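PDB 4EWF: beta-lactamase from Sphaerobacter thermophilus, which probably hydrolyses beta-lactams to substituted beta-amino acids, as a member of the class A beta-lactamase family. Local coordinates for residues 46-58 / 216-228. Residues are numbered along the deposited sequence; the frame is centred on the assembly and turned at random.
Sequences RRFRAASTVKIPL and KTGSLTGVVNDVG. With SO4 (sulfate ion), chain E.
The side-chain amide of Asn225 turns its nitrogen end toward the carbonyls of Arg49, at the end of strand 48-49, and Ala50. ND2 donates to Arg49 O at 3.0 Å. The bond is bent (142°), and the acceptor lies off the amide plane, toward one face. Ala51 CB sits off the other face, 3.9 Å from ND2. A second, weak bond runs from ND2 to Ala50 O, near the amide plane. At the other end, OD1 accepts from Thr243 N on strand 235-244, so the amide is held at both ends. Ala50 O also takes both Thr53 N and Thr53 OG1, from one face of its plane.

Ala51 CB also packs on Leu220 CD2 at 3.8 Å, and against the backbone at Gly218 and Ser219. The Thr53 side chain crosses that of Asn225 at about a right angle, with CG2 on Asn225 CB. Ile56 CD1 rests on Val227 CG1.

In Lys216, CG lies opposite the backbone N (chi1 -179°), which sets CG against Ser52 O; bends at chi2 and chi4 then carry NZ to 3.4 Å from Ser52 CB. NZ donates to Thr217 O and also bonds Ser113 OG, which in turn bonds Ser52 OG and Lys55 NZ.

A sulfate, probably from the crystallisation liquor, lies beside Ser52. Thr217 OG1 donates to its O2 at 2.7 Å, and Ser219 N donates weakly to O1. Water 1 links Ser52 OG with Ser219 O.

Ser52 and Lys55 fit an SxxK motif at the start of helix 55-67, and Lys216-Thr217-Gly218 a KTG motif. Ser52 is thus probably the nucleophile. The backbone N atoms of Ser52 and Ser219 match the oxyanion-hole positions of class A enzymes, and the sulfate probably marks the substrate carboxylate site.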
loop_
_atom_site.group_PDB
_atom_site.type_symbol
_atom_site.label_atom_id
_atom_site.label_comp_id
_atom_site.label_asym_id
_atom_site.label_seq_id
_atom_site.Cartn_x
_atom_site.Cartn_y
_atom_site.Cartn_z
ATOM N N ARG A 46 7.637 -12.719 6.860
ATOM C CA ARG A 46 8.421 -11.981 7.864
ATOM C C ARG A 46 7.676 -10.696 8.237
ATOM O O ARG A 46 7.039 -10.088 7.390
ATOM C CB ARG A 46 9.818 -11.638 7.313
ATOM C CG ARG A 46 10.674 -10.802 8.279
ATOM C CD ARG A 46 12.164 -10.815 7.901
ATOM N NE ARG A 46 12.943 -9.898 8.734
ATOM C CZ ARG A 46 14.250 -10.007 8.973
ATOM N NH1 ARG A 46 14.867 -9.098 9.722
ATOM N NH2 ARG A 46 14.945 -11.012 8.459
ATOM N N ARG A 47 7.744 -10.298 9.505
ATOM C CA ARG A 47 7.036 -9.116 9.985
ATOM C C ARG A 47 7.848 -7.829 9.786
ATOM O O ARG A 47 8.986 -7.740 10.239
ATOM C CB ARG A 47 6.697 -9.287 11.469
ATOM C CG ARG A 47 5.840 -10.514 11.765
ATOM C CD ARG A 47 5.880 -10.898 13.261
ATOM N NE ARG A 47 5.072 -12.083 13.545
ATOM C CZ ARG A 47 5.561 -13.284 13.845
ATOM N NH1 ARG A 47 6.883 -13.491 13.928
ATOM N NH2 ARG A 47 4.721 -14.288 14.089
ATOM N N PHE A 48 7.250 -6.853 9.100
ATOM C CA PHE A 48 7.847 -5.533 8.866
ATOM C C PHE A 48 6.904 -4.454 9.433
ATOM O O PHE A 48 5.704 -4.692 9.565
ATOM C CB PHE A 48 7.956 -5.277 7.353
ATOM C CG PHE A 48 8.914 -6.204 6.647
ATOM C CD1 PHE A 48 10.211 -5.796 6.376
ATOM C CD2 PHE A 48 8.520 -7.483 6.283
ATOM C CE1 PHE A 48 11.115 -6.645 5.728
ATOM C CE2 PHE A 48 9.418 -8.355 5.634
ATOM C CZ PHE A 48 10.715 -7.928 5.362
ATOM N N ARG A 49 7.427 -3.266 9.731
ATOM C CA ARG A 49 6.547 -2.137 10.035
ATOM C C ARG A 49 5.747 -1.812 8.787
ATOM O O ARG A 49 6.298 -1.684 7.689
ATOM C CB ARG A 49 7.337 -0.901 10.507
ATOM C CG ARG A 49 8.122 -1.146 11.800
ATOM C CD ARG A 49 8.854 0.112 12.291
ATOM N NE ARG A 49 9.901 -0.255 13.240
ATOM C CZ ARG A 49 9.694 -0.418 14.537
ATOM N NH1 ARG A 49 8.485 -0.228 15.045
ATOM N NH2 ARG A 49 10.692 -0.759 15.326
ATOM N N ALA A 50 4.436 -1.710 8.937
ATOM C CA ALA A 50 3.596 -1.445 7.777
ATOM C C ALA A 50 3.783 -0.018 7.301
ATOM O O ALA A 50 3.629 0.258 6.112
ATOM C CB ALA A 50 2.118 -1.692 8.108
ATOM N N ALA A 51 4.119 0.886 8.225
ATOM C CA ALA A 51 4.079 2.306 7.894
ATOM C C ALA A 51 2.720 2.611 7.250
ATOM O O ALA A 51 1.687 2.046 7.633
ATOM C CB ALA A 51 5.229 2.673 6.948
ATOM N N SER A 52 2.715 3.464 6.238
ATOM C CA SER A 52 1.459 3.874 5.616
ATOM C C SER A 52 0.720 2.828 4.769
ATOM O O SER A 52 -0.371 3.113 4.289
ATOM C CB SER A 52 1.692 5.129 4.768
ATOM O OG SER A 52 1.947 6.226 5.618
ATOM N N THR A 53 1.291 1.639 4.563
ATOM C CA THR A 53 0.607 0.667 3.707
ATOM C C THR A 53 -0.690 0.221 4.366
ATOM O O THR A 53 -1.618 -0.210 3.694
ATOM C CB THR A 53 1.462 -0.577 3.385
ATOM O OG1 THR A 53 1.745 -1.301 4.592
ATOM C CG2 THR A 53 2.753 -0.173 2.703
ATOM N N VAL A 54 -0.766 0.371 5.684
ATOM C CA VAL A 54 -1.962 -0.044 6.423
ATOM C C VAL A 54 -3.184 0.828 6.082
ATOM O O VAL A 54 -4.315 0.535 6.475
ATOM C CB VAL A 54 -1.687 -0.073 7.959
ATOM C CG1 VAL A 54 -1.572 1.333 8.517
ATOM C CG2 VAL A 54 -2.757 -0.915 8.692
ATOM N N LYS A 55 -2.961 1.894 5.327
ATOM C CA LYS A 55 -4.084 2.696 4.870
ATOM C C LYS A 55 -4.941 1.952 3.842
ATOM O O LYS A 55 -6.062 2.365 3.549
ATOM C CB LYS A 55 -3.589 4.051 4.358
ATOM C CG LYS A 55 -2.905 4.827 5.481
ATOM C CD LYS A 55 -2.248 6.134 5.014
ATOM C CE LYS A 55 -1.509 6.777 6.193
ATOM N NZ LYS A 55 -0.934 8.104 5.820
ATOM N N ILE A 56 -4.433 0.832 3.325
ATOM C CA ILE A 56 -5.216 0.028 2.392
ATOM C C ILE A 56 -6.397 -0.638 3.092
ATOM O O ILE A 56 -7.542 -0.399 2.737
ATOM C CB ILE A 56 -4.350 -1.021 1.657
ATOM C CG1 ILE A 56 -3.432 -0.333 0.634
ATOM C CG2 ILE A 56 -5.242 -2.080 0.968
ATOM C CD1 ILE A 56 -2.371 -1.285 0.038
ATOM N N PRO A 57 -6.127 -1.480 4.102
ATOM C CA PRO A 57 -7.281 -2.071 4.784
ATOM C C PRO A 57 -8.169 -1.020 5.455
ATOM O O PRO A 57 -9.353 -1.273 5.608
ATOM C CB PRO A 57 -6.643 -3.003 5.827
ATOM C CG PRO A 57 -5.239 -2.536 5.968
ATOM C CD PRO A 57 -4.846 -1.998 4.615
ATOM N N LEU A 58 -7.618 0.127 5.848
ATOM C CA LEU A 58 -8.449 1.208 6.396
ATOM C C LEU A 58 -9.460 1.681 5.340
ATOM O O LEU A 58 -10.656 1.832 5.615
ATOM C CB LEU A 58 -7.574 2.385 6.863
ATOM C CG LEU A 58 -8.309 3.691 7.223
ATOM C CD1 LEU A 58 -9.302 3.505 8.368
ATOM C CD2 LEU A 58 -7.308 4.797 7.546
ATOM N N LYS A 216 -0.049 1.769 -2.698
ATOM C CA LYS A 216 0.074 2.566 -1.490
ATOM C C LYS A 216 1.492 2.378 -0.989
ATOM O O LYS A 216 1.918 1.258 -0.669
ATOM C CB LYS A 216 -0.906 2.140 -0.390
ATOM C CG LYS A 216 -0.779 3.020 0.881
ATOM C CD LYS A 216 -1.263 4.442 0.571
ATOM C CE LYS A 216 -0.886 5.444 1.679
ATOM N NZ LYS A 216 0.551 5.871 1.612
ATOM N N THR A 217 2.217 3.485 -0.936
ATOM C CA THR A 217 3.566 3.509 -0.399
ATOM C C THR A 217 3.530 3.571 1.120
ATOM O O THR A 217 2.494 3.874 1.727
ATOM C CB THR A 217 4.276 4.788 -0.850
ATOM O OG1 THR A 217 3.425 5.907 -0.550
ATOM C CG2 THR A 217 4.559 4.750 -2.354
ATOM N N GLY A 218 4.681 3.312 1.722
ATOM C CA GLY A 218 4.875 3.497 3.146
ATOM C C GLY A 218 6.321 3.852 3.438
ATOM O O GLY A 218 7.249 3.227 2.906
ATOM N N SER A 219 6.521 4.852 4.292
ATOM C CA SER A 219 7.863 5.329 4.603
ATOM C C SER A 219 7.939 5.776 6.052
ATOM O O SER A 219 7.052 6.469 6.531
ATOM C CB SER A 219 8.224 6.529 3.721
ATOM O OG SER A 219 7.872 6.297 2.364
ATOM N N LEU A 220 9.012 5.372 6.723
ATOM C CA LEU A 220 9.375 5.829 8.058
ATOM C C LEU A 220 10.889 5.825 8.026
ATOM O O LEU A 220 11.474 5.286 7.093
ATOM C CB LEU A 220 8.917 4.808 9.104
ATOM C CG LEU A 220 7.681 5.003 9.987
ATOM C CD1 LEU A 220 6.764 6.090 9.504
ATOM C CD2 LEU A 220 6.953 3.680 10.164
ATOM N N THR A 221 11.545 6.385 9.037
ATOM C CA THR A 221 13.001 6.281 9.064
ATOM C C THR A 221 13.389 4.785 9.076
ATOM O O THR A 221 12.819 3.997 9.839
ATOM C CB THR A 221 13.650 7.130 10.207
ATOM O OG1 THR A 221 14.970 6.645 10.487
ATOM C CG2 THR A 221 12.814 7.103 11.467
ATOM N N GLY A 222 14.293 4.398 8.175
ATOM C CA GLY A 222 14.702 3.005 8.018
ATOM C C GLY A 222 13.659 2.099 7.372
ATOM O O GLY A 222 13.827 0.876 7.321
ATOM N N VAL A 223 12.581 2.681 6.861
ATOM C CA VAL A 223 11.493 1.876 6.305
ATOM C C VAL A 223 10.991 2.404 4.969
ATOM O O VAL A 223 10.546 3.549 4.876
ATOM C CB VAL A 223 10.301 1.785 7.273
ATOM C CG1 VAL A 223 9.129 1.105 6.579
ATOM C CG2 VAL A 223 10.689 1.003 8.540
ATOM N N VAL A 224 11.063 1.573 3.929
ATOM C CA VAL A 224 10.541 1.960 2.612
ATOM C C VAL A 224 9.722 0.809 2.007
ATOM O O VAL A 224 10.267 -0.266 1.711
ATOM C CB VAL A 224 11.683 2.407 1.661
ATOM C CG1 VAL A 224 11.125 2.871 0.284
ATOM C CG2 VAL A 224 12.515 3.524 2.312
ATOM N N ASN A 225 8.411 1.021 1.871
ATOM C CA ASN A 225 7.501 -0.022 1.384
ATOM C C ASN A 225 6.678 0.493 0.206
ATOM O O ASN A 225 6.491 1.705 0.053
ATOM C CB ASN A 225 6.503 -0.474 2.484
ATOM C CG ASN A 225 7.154 -0.740 3.828
ATOM O OD1 ASN A 225 8.278 -1.233 3.909
ATOM N ND2 ASN A 225 6.418 -0.447 4.908
ATOM N N ASP A 226 6.160 -0.431 -0.603
ATOM C CA ASP A 226 5.147 -0.109 -1.617
ATOM C C ASP A 226 4.317 -1.364 -1.905
ATOM O O ASP A 226 4.857 -2.460 -2.048
ATOM C CB ASP A 226 5.791 0.451 -2.893
ATOM C CG ASP A 226 4.831 1.328 -3.713
ATOM O OD1 ASP A 226 3.723 1.653 -3.222
ATOM O OD2 ASP A 226 5.188 1.689 -4.857
ATOM N N VAL A 227 3.002 -1.209 -1.949
ATOM C CA VAL A 227 2.106 -2.342 -2.140
ATOM C C VAL A 227 1.112 -1.982 -3.220
ATOM O O VAL A 227 0.417 -0.978 -3.102
ATOM C CB VAL A 227 1.312 -2.658 -0.846
ATOM C CG1 VAL A 227 0.192 -3.680 -1.144
ATOM C CG2 VAL A 227 2.247 -3.149 0.260
ATOM N N GLY A 228 1.042 -2.767 -4.289
ATOM C CA GLY A 228 0.107 -2.410 -5.343
ATOM C C GLY A 228 -0.001 -3.384 -6.495
ATOM O O GLY A 228 0.283 -4.574 -6.346
HETATM S S SO4 E . 4.473 7.571 2.468
HETATM O O1 SO4 E . 4.436 6.987 3.816
HETATM O O2 SO4 E . 3.232 7.204 1.777
HETATM O O3 SO4 E . 4.586 9.031 2.555
HETATM O O4 SO4 E . 5.622 7.056 1.713
HETATM O O HOH W 1 4.406 5.868 7.018
#